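Local coordinates for protein polyguluronate lyase (Corynebacterium sp., PDB 1UAI) that probably cleaves alginate by acting as a lyase on its poly(alpha-L-guluronate) blocks, at residues 2-7 and 49-54; 14-19 and 217-222. One frame throughout, in Å; residues are numbered along the deposited sequence.

Contact 1. Residues 2-7 and 49-54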
ATOM      1  N   GLU A   2       6.344   0.241  22.870  1.00 21.03           N
ATOM      2  CA  GLU A   2       5.312   0.425  23.928  1.00 18.73           C
ATOM      3  C   GLU A   2       4.373  -0.779  23.995  1.00 16.44           C
ATOM      4  O   GLU A   2       4.028  -1.245  25.082  1.00 17.44           O
ATOM      5  CB  GLU A   2       4.519   1.706  23.666  1.00 20.34           C
ATOM      6  CG  GLU A   2       3.848   2.284  24.903  1.00 19.97           C
ATOM      7  CD  GLU A   2       2.445   1.763  25.122  1.00 18.06           C
ATOM      8  OE1 GLU A   2       1.827   2.144  26.141  1.00 19.32           O
ATOM      9  OE2 GLU A   2       1.956   0.985  24.278  1.00 15.72           O
ATOM     10  N   PRO A   3       3.934  -1.299  22.836  1.00 13.30           N
ATOM     11  CA  PRO A   3       4.224  -0.864  21.466  1.00 11.12           C
ATOM     12  C   PRO A   3       2.916  -0.446  20.794  1.00  9.60           C
ATOM     13  O   PRO A   3       2.752  -0.594  19.583  1.00  8.76           O
ATOM     14  CB  PRO A   3       4.792  -2.125  20.846  1.00 11.86           C
ATOM     15  CG  PRO A   3       3.844  -3.164  21.390  1.00 12.62           C
ATOM     16  CD  PRO A   3       3.590  -2.734  22.842  1.00 13.36           C
ATOM     17  N   CYS A   4       1.994   0.086  21.589  1.00  8.50           N
ATOM     18  CA  CYS A   4       0.681   0.468  21.090  1.00  8.65           C
ATOM     19  C   CYS A   4       0.452   1.945  20.784  1.00  8.63           C
ATOM     20  O   CYS A   4      -0.650   2.322  20.393  1.00  8.66           O
ATOM     21  CB  CYS A   4      -0.387   0.015  22.088  1.00  8.72           C
ATOM     22  SG  CYS A   4      -0.165  -1.663  22.762  1.00  9.73           S
ATOM     23  N   ASP A   5       1.474   2.778  20.944  1.00  8.73           N
ATOM     24  CA  ASP A   5       1.298   4.207  20.708  1.00  8.42           C
ATOM     25  C   ASP A   5       1.567   4.715  19.295  1.00  7.21           C
ATOM     26  O   ASP A   5       0.859   5.597  18.810  1.00  7.63           O
ATOM     27  CB  ASP A   5       2.150   5.012  21.696  1.00 10.76           C
ATOM     28  CG  ASP A   5       1.802   4.718  23.143  1.00 13.28           C
ATOM     29  OD1 ASP A   5       0.606   4.516  23.441  1.00 16.06           O
ATOM     30  OD2 ASP A   5       2.723   4.702  23.983  1.00 15.19           O
ATOM     31  N   TYR A   6       2.578   4.163  18.631  1.00  6.48           N
ATOM     32  CA  TYR A   6       2.928   4.615  17.287  1.00  5.68           C
ATOM     33  C   TYR A   6       3.114   3.476  16.302  1.00  5.45           C
ATOM     34  O   TYR A   6       3.618   2.414  16.660  1.00  5.36           O
ATOM     35  CB  TYR A   6       4.237   5.411  17.322  1.00  6.77           C
ATOM     36  CG  TYR A   6       4.237   6.567  18.286  1.00  6.50           C
ATOM     37  CD1 TYR A   6       3.425   7.676  18.071  1.00  7.64           C
ATOM     38  CD2 TYR A   6       5.046   6.552  19.420  1.00  8.23           C
ATOM     39  CE1 TYR A   6       3.417   8.744  18.959  1.00  9.25           C
ATOM     40  CE2 TYR A   6       5.048   7.615  20.318  1.00  9.51           C
ATOM     41  CZ  TYR A   6       4.229   8.707  20.078  1.00  8.71           C
ATOM     42  OH  TYR A   6       4.230   9.770  20.952  1.00 11.66           O
ATOM     43  N   PRO A   7       2.704   3.680  15.039  1.00  5.33           N
ATOM     44  CA  PRO A   7       2.872   2.624  14.039  1.00  5.57           C
ATOM     45  C   PRO A   7       4.327   2.144  13.988  1.00  5.05           C
ATOM     46  O   PRO A   7       4.591   0.968  13.736  1.00  5.41           O
ATOM     47  CB  PRO A   7       2.442   3.316  12.753  1.00  5.77           C
ATOM     48  CG  PRO A   7       1.295   4.149  13.225  1.00  5.93           C
ATOM     49  CD  PRO A   7       1.826   4.750  14.524  1.00  6.16           C
ATOM     50  N   ALA A  49      -6.591  -0.800  17.360  1.00  7.63           N
ATOM     51  CA  ALA A  49      -7.079  -0.934  18.729  1.00  8.19           C
ATOM     52  C   ALA A  49      -6.530  -2.165  19.447  1.00  8.33           C
ATOM     53  O   ALA A  49      -6.257  -2.116  20.646  1.00  8.65           O
ATOM     54  CB  ALA A  49      -8.606  -0.965  18.736  1.00  9.72           C
ATOM     55  N   LYS A  50      -6.361  -3.263  18.716  1.00  7.58           N
ATOM     56  CA  LYS A  50      -5.855  -4.493  19.313  1.00  7.68           C
ATOM     57  C   LYS A  50      -4.344  -4.514  19.532  1.00  7.52           C
ATOM     58  O   LYS A  50      -3.805  -5.483  20.066  1.00  6.71           O
ATOM     59  CB  LYS A  50      -6.277  -5.701  18.472  1.00  8.63           C
ATOM     60  CG  LYS A  50      -7.769  -5.999  18.541  1.00 10.60           C
ATOM     61  CD  LYS A  50      -8.121  -7.258  17.764  1.00 12.40           C
ATOM     62  CE  LYS A  50      -9.600  -7.594  17.888  1.00 14.68           C
ATOM     63  NZ  LYS A  50     -10.463  -6.530  17.306  1.00 16.24           N
ATOM     64  N   CYS A  51      -3.666  -3.443  19.124  1.00  7.13           N
ATOM     65  CA  CYS A  51      -2.219  -3.332  19.293  1.00  6.79           C
ATOM     66  C   CYS A  51      -1.460  -4.505  18.666  1.00  6.15           C
ATOM     67  O   CYS A  51      -0.562  -5.080  19.284  1.00  7.28           O
ATOM     68  CB  CYS A  51      -1.872  -3.234  20.783  1.00  7.11           C
ATOM     69  SG  CYS A  51      -0.122  -2.847  21.113  1.00  8.11           S
ATOM     70  N   THR A  52      -1.822  -4.846  17.432  1.00  6.41           N
ATOM     71  CA  THR A  52      -1.187  -5.946  16.714  1.00  6.92           C
ATOM     72  C   THR A  52      -0.624  -5.532  15.359  1.00  6.40           C
ATOM     73  O   THR A  52       0.140  -6.277  14.749  1.00  6.80           O
ATOM     74  CB  THR A  52      -2.177  -7.097  16.472  1.00  7.63           C
ATOM     75  OG1 THR A  52      -3.363  -6.578  15.860  1.00  8.09           O
ATOM     76  CG2 THR A  52      -2.532  -7.785  17.782  1.00  9.27           C
ATOM     77  N   GLY A  53      -1.009  -4.353  14.880  1.00  6.07           N
ATOM     78  CA  GLY A  53      -0.517  -3.897  13.595  1.00  5.80           C
ATOM     79  C   GLY A  53      -0.826  -2.438  13.344  1.00  5.33           C
ATOM     80  O   GLY A  53      -1.229  -1.710  14.254  1.00  6.19           O
ATOM     81  N   VAL A  54      -0.636  -2.011  12.101  1.00  4.92           N
ATOM     82  CA  VAL A  54      -0.877  -0.629  11.726  1.00  5.15           C
ATOM     83  C   VAL A  54      -2.121  -0.481  10.865  1.00  4.80           C
ATOM     84  O   VAL A  54      -2.286  -1.167   9.854  1.00  5.23           O
ATOM     85  CB  VAL A  54       0.332  -0.046  10.955  1.00  5.15           C
ATOM     86  CG1 VAL A  54       0.062   1.404  10.563  1.00  5.45           C
ATOM     87  CG2 VAL A  54       1.585  -0.147  11.813  1.00  6.05           C
TER

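Contact 2. Residues 14-19 and 217-222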
ATOM      1  N   THR A  14      11.870   2.478   9.599  1.00  5.13           N
ATOM      2  CA  THR A  14      13.101   3.216   9.343  1.00  5.48           C
ATOM      3  C   THR A  14      13.262   3.641   7.884  1.00  5.30           C
ATOM      4  O   THR A  14      13.521   4.813   7.595  1.00  5.99           O
ATOM      5  CB  THR A  14      14.333   2.386   9.745  1.00  6.15           C
ATOM      6  OG1 THR A  14      14.284   2.115  11.151  1.00  7.00           O
ATOM      7  CG2 THR A  14      15.617   3.139   9.425  1.00  8.41           C
ATOM      8  N   ASP A  15      13.104   2.692   6.967  1.00  5.30           N
ATOM      9  CA  ASP A  15      13.263   2.988   5.551  1.00  5.50           C
ATOM     10  C   ASP A  15      11.951   3.167   4.800  1.00  5.22           C
ATOM     11  O   ASP A  15      11.713   2.566   3.746  1.00  5.59           O
ATOM     12  CB  ASP A  15      14.138   1.920   4.893  1.00  5.90           C
ATOM     13  CG  ASP A  15      15.591   2.047   5.301  1.00  7.23           C
ATOM     14  OD1 ASP A  15      16.138   3.162   5.170  1.00  8.71           O
ATOM     15  OD2 ASP A  15      16.184   1.044   5.752  1.00 11.25           O
ATOM     16  N   TRP A  16      11.113   4.034   5.358  1.00  5.31           N
ATOM     17  CA  TRP A  16       9.817   4.357   4.790  1.00  4.70           C
ATOM     18  C   TRP A  16       9.431   5.779   5.163  1.00  4.92           C
ATOM     19  O   TRP A  16      10.024   6.388   6.057  1.00  5.19           O
ATOM     20  CB  TRP A  16       8.727   3.441   5.358  1.00  5.16           C
ATOM     21  CG  TRP A  16       8.928   1.993   5.100  1.00  4.71           C
ATOM     22  CD1 TRP A  16       9.573   1.095   5.898  1.00  6.28           C
ATOM     23  CD2 TRP A  16       8.502   1.273   3.942  1.00  4.73           C
ATOM     24  NE1 TRP A  16       9.573  -0.147   5.307  1.00  6.24           N
ATOM     25  CE2 TRP A  16       8.922  -0.064   4.104  1.00  5.06           C
ATOM     26  CE3 TRP A  16       7.805   1.628   2.780  1.00  4.92           C
ATOM     27  CZ2 TRP A  16       8.668  -1.051   3.147  1.00  6.26           C
ATOM     28  CZ3 TRP A  16       7.552   0.649   1.827  1.00  5.20           C
ATOM     29  CH2 TRP A  16       7.984  -0.676   2.019  1.00  6.53           C
ATOM     30  N   LYS A  17       8.443   6.299   4.446  1.00  5.50           N
ATOM     31  CA  LYS A  17       7.848   7.592   4.744  1.00  4.75           C
ATOM     32  C   LYS A  17       6.368   7.310   4.508  1.00  4.58           C
ATOM     33  O   LYS A  17       6.023   6.318   3.856  1.00  5.33           O
ATOM     34  CB  LYS A  17       8.353   8.716   3.823  1.00  6.39           C
ATOM     35  CG  LYS A  17       7.874   8.676   2.387  1.00  5.83           C
ATOM     36  CD  LYS A  17       8.265   9.962   1.658  1.00  7.80           C
ATOM     37  CE  LYS A  17       7.856   9.922   0.192  1.00  8.27           C
ATOM     38  NZ  LYS A  17       8.164  11.195  -0.521  1.00  9.96           N
ATOM     39  N   VAL A  18       5.490   8.142   5.054  1.00  4.80           N
ATOM     40  CA  VAL A  18       4.066   7.921   4.872  1.00  5.03           C
ATOM     41  C   VAL A  18       3.383   9.107   4.201  1.00  4.91           C
ATOM     42  O   VAL A  18       3.728  10.267   4.456  1.00  5.18           O
ATOM     43  CB  VAL A  18       3.366   7.621   6.234  1.00  5.82           C
ATOM     44  CG1 VAL A  18       3.384   8.858   7.128  1.00  6.64           C
ATOM     45  CG2 VAL A  18       1.936   7.136   5.997  1.00  6.33           C
ATOM     46  N   THR A  19       2.440   8.798   3.315  1.00  5.26           N
ATOM     47  CA  THR A  19       1.644   9.806   2.618  1.00  5.82           C
ATOM     48  C   THR A  19       0.242   9.611   3.179  1.00  5.01           C
ATOM     49  O   THR A  19      -0.248   8.480   3.260  1.00  5.95           O
ATOM     50  CB  THR A  19       1.630   9.580   1.099  1.00  6.53           C
ATOM     51  OG1 THR A  19       2.973   9.600   0.602  1.00  8.58           O
ATOM     52  CG2 THR A  19       0.814  10.669   0.405  1.00  7.81           C
ATOM     53  N   TYR A 217       0.422  -6.033   9.266  1.00  5.21           N
ATOM     54  CA  TYR A 217       0.973  -6.779  10.394  1.00  5.42           C
ATOM     55  C   TYR A 217       2.449  -7.133  10.306  1.00  5.61           C
ATOM     56  O   TYR A 217       3.107  -7.324  11.329  1.00  6.56           O
ATOM     57  CB  TYR A 217       0.142  -8.047  10.581  1.00  6.08           C
ATOM     58  CG  TYR A 217      -1.280  -7.729  10.964  1.00  6.34           C
ATOM     59  CD1 TYR A 217      -1.586  -7.345  12.266  1.00  6.93           C
ATOM     60  CD2 TYR A 217      -2.305  -7.728  10.016  1.00  7.28           C
ATOM     61  CE1 TYR A 217      -2.865  -6.962  12.623  1.00  9.18           C
ATOM     62  CE2 TYR A 217      -3.603  -7.343  10.365  1.00  7.40           C
ATOM     63  CZ  TYR A 217      -3.868  -6.959  11.675  1.00  7.81           C
ATOM     64  OH  TYR A 217      -5.126  -6.545  12.049  1.00  9.72           O
ATOM     65  N   LYS A 218       2.960  -7.235   9.088  1.00  5.50           N
ATOM     66  CA  LYS A 218       4.361  -7.557   8.868  1.00  6.25           C
ATOM     67  C   LYS A 218       4.774  -6.812   7.609  1.00  5.60           C
ATOM     68  O   LYS A 218       3.992  -6.714   6.665  1.00  5.71           O
ATOM     69  CB  LYS A 218       4.520  -9.064   8.673  1.00  8.38           C
ATOM     70  CG  LYS A 218       5.924  -9.600   8.867  1.00 15.16           C
ATOM     71  CD  LYS A 218       5.887 -11.121   8.900  1.00 17.93           C
ATOM     72  CE  LYS A 218       7.197 -11.715   9.375  1.00 19.16           C
ATOM     73  NZ  LYS A 218       7.082 -13.192   9.524  1.00 21.22           N
ATOM     74  N   LEU A 219       5.990  -6.276   7.605  1.00  5.06           N
ATOM     75  CA  LEU A 219       6.503  -5.533   6.459  1.00  5.09           C
ATOM     76  C   LEU A 219       8.014  -5.686   6.431  1.00  4.95           C
ATOM     77  O   LEU A 219       8.716  -5.166   7.302  1.00  5.38           O
ATOM     78  CB  LEU A 219       6.135  -4.052   6.575  1.00  5.49           C
ATOM     79  CG  LEU A 219       6.604  -3.153   5.429  1.00  5.28           C
ATOM     80  CD1 LEU A 219       5.942  -3.579   4.121  1.00  6.70           C
ATOM     81  CD2 LEU A 219       6.264  -1.707   5.754  1.00  6.97           C
ATOM     82  N   GLN A 220       8.512  -6.392   5.421  1.00  5.07           N
ATOM     83  CA  GLN A 220       9.939  -6.653   5.298  1.00  6.37           C
ATOM     84  C   GLN A 220      10.410  -6.434   3.865  1.00  5.80           C
ATOM     85  O   GLN A 220       9.841  -6.988   2.930  1.00  6.13           O
ATOM     86  CB  GLN A 220      10.237  -8.107   5.707  1.00  7.38           C
ATOM     87  CG  GLN A 220       9.463  -8.602   6.934  1.00  8.19           C
ATOM     88  CD  GLN A 220       9.688 -10.081   7.238  1.00  8.58           C
ATOM     89  OE1 GLN A 220       9.737 -10.915   6.335  1.00  9.76           O
ATOM     90  NE2 GLN A 220       9.801 -10.411   8.520  1.00 12.47           N
ATOM     91  N   VAL A 221      11.445  -5.618   3.700  1.00  5.38           N
ATOM     92  CA  VAL A 221      12.015  -5.356   2.386  1.00  5.03           C
ATOM     93  C   VAL A 221      13.501  -5.666   2.428  1.00  5.14           C
ATOM     94  O   VAL A 221      14.193  -5.300   3.381  1.00  5.39           O
ATOM     95  CB  VAL A 221      11.811  -3.882   1.959  1.00  5.63           C
ATOM     96  CG1 VAL A 221      12.734  -3.535   0.795  1.00  6.91           C
ATOM     97  CG2 VAL A 221      10.359  -3.664   1.545  1.00  6.94           C
ATOM     98  N   THR A 222      13.984  -6.363   1.405  1.00  4.81           N
ATOM     99  CA  THR A 222      15.396  -6.699   1.322  1.00  5.20           C
ATOM    100  C   THR A 222      15.892  -6.493  -0.100  1.00  5.23           C
ATOM    101  O   THR A 222      15.125  -6.558  -1.067  1.00  5.54           O
ATOM    102  CB  THR A 222      15.675  -8.163   1.731  1.00  6.16           C
ATOM    103  OG1 THR A 222      15.055  -9.050   0.794  1.00  5.83           O
ATOM    104  CG2 THR A 222      15.138  -8.447   3.125  1.00  6.97           C
TER
HETATM  105  O   HOH W   1       9.988  -2.615   7.101  1.00  8.21           O

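Contact 1. Residues 2-7 and 49-54
C4 and C51 are joined by a disulfide, the covalent tie between the N-terminal residues 2-7 and the loop 49-54. The SG atoms of C4 and C51 lie 2.0 Å apart, and the torsion about the S-S bond, -87°, is close to the 90° magnitude at which a disulfide is relaxed. The two halves reach the bridge differently: in C51 the sulfur extends anti to its own backbone N (chi1 -172°), whereas in C4 it folds back beside the nitrogen. The ring of P3 flanks the bridge, its CG 4.0 Å from SG of C51. A second, purely apolar touch lies further along both segments, where CB of P7 rests 3.7 Å from CG2 of V54 and almost as near to CG1, the branched end of the valine meeting one corner of the proline ring, with the two side chains crossing almost perpendicularly. F45 packs on both residues of this pair.

Around this first shell, polar groups hold the backbone turns. The carboxylate of E2 curls over the cis peptide bond before P3 and accepts the N-H of C4 through the anti lone pair of OE2, at 2.8 Å; Q9 OE1 receives the N-H groups of both D5 and Y6. Across the bridge, N48 OD1 likewise takes those of T52 and G53, bracing the turn that follows C51. With no hydrogen bond between them, the segments are joined by a disulfide that ties the N-terminal residues to the loop between strands 45-47 and 54-59, at the margin of a jellyroll beta-sandwich.

Contact 2. Residues 14-19 and 217-222
Strands 16-20 and 217-222, the latter part of the longer strand 211-223, belong to different sheets, and no hydrogen bond passes directly between their backbones. W16, at the start of its strand, and L219 and V221, two residues apart on theirs, send their CB atoms across the gap to one another. Just before L219 the strand carries a classic beta bulge, with Y217 and K218 set together opposite the single residue R100 of strand 95-105.

W16 and L219 come from opposite directions. CD2 of L219 sits over one face of the indole, 3.4 Å above its plane and displaced toward the rim, with CE2 of W16 as its nearest atom at 3.5 Å. This is a CH-pi contact: the methyl carbon is 3.9 Å from the centroid of the five-membered ring and 29° off its normal. With CG anti to the backbone N (chi1 -180°) and beside the carbonyl carbon, the leucine leans along its strand toward V221, and CG and CD1 come against the six-membered ring as well.

Such interleaving of side chains from facing sheets is the core packing of a jellyroll beta-sandwich, here between the sheet carrying strand 72-79 and the sheet carrying strand 95-105. L75 touches both W16 and L219, while M97 lies against L219 and V221, and F190 against W16 and V221.

V221 meets the far part of the indole at a slant, CG2 lying 3.5 Å from CZ2 of W16. The indole N-H is occupied by a water: NE1 of W16 donates to it at 3.1 Å, and the water in turn donates to the carbonyl O of L219 at 2.9 Å, a bridge that ties the side-chain N-H of the buried W16 to the backbone of the facing strand.

Contact 1 is covalent, with an apolar touch beside it, at the margin of the sandwich; contact 2 is apolar packing with one water bridge between its sheets. Their centres are about 15 Å apart, and contact 1 lies about 18 Å from the centre of the chain against about 10 Å for contact 2. They meet where the loop 49-54 passes Y217: CD1 of Y217 is 3.2 Å from O of T52 and 3.8 Å from CA of G53. Next to this junction V54 forms backbone hydrogen bonds with L216, where strand 54-59 runs antiparallel to strand 211-223. The N-terminal region supplies one side of each contact, and strand 211-223 supplies the other side of contact 2 and lies beside 49-54.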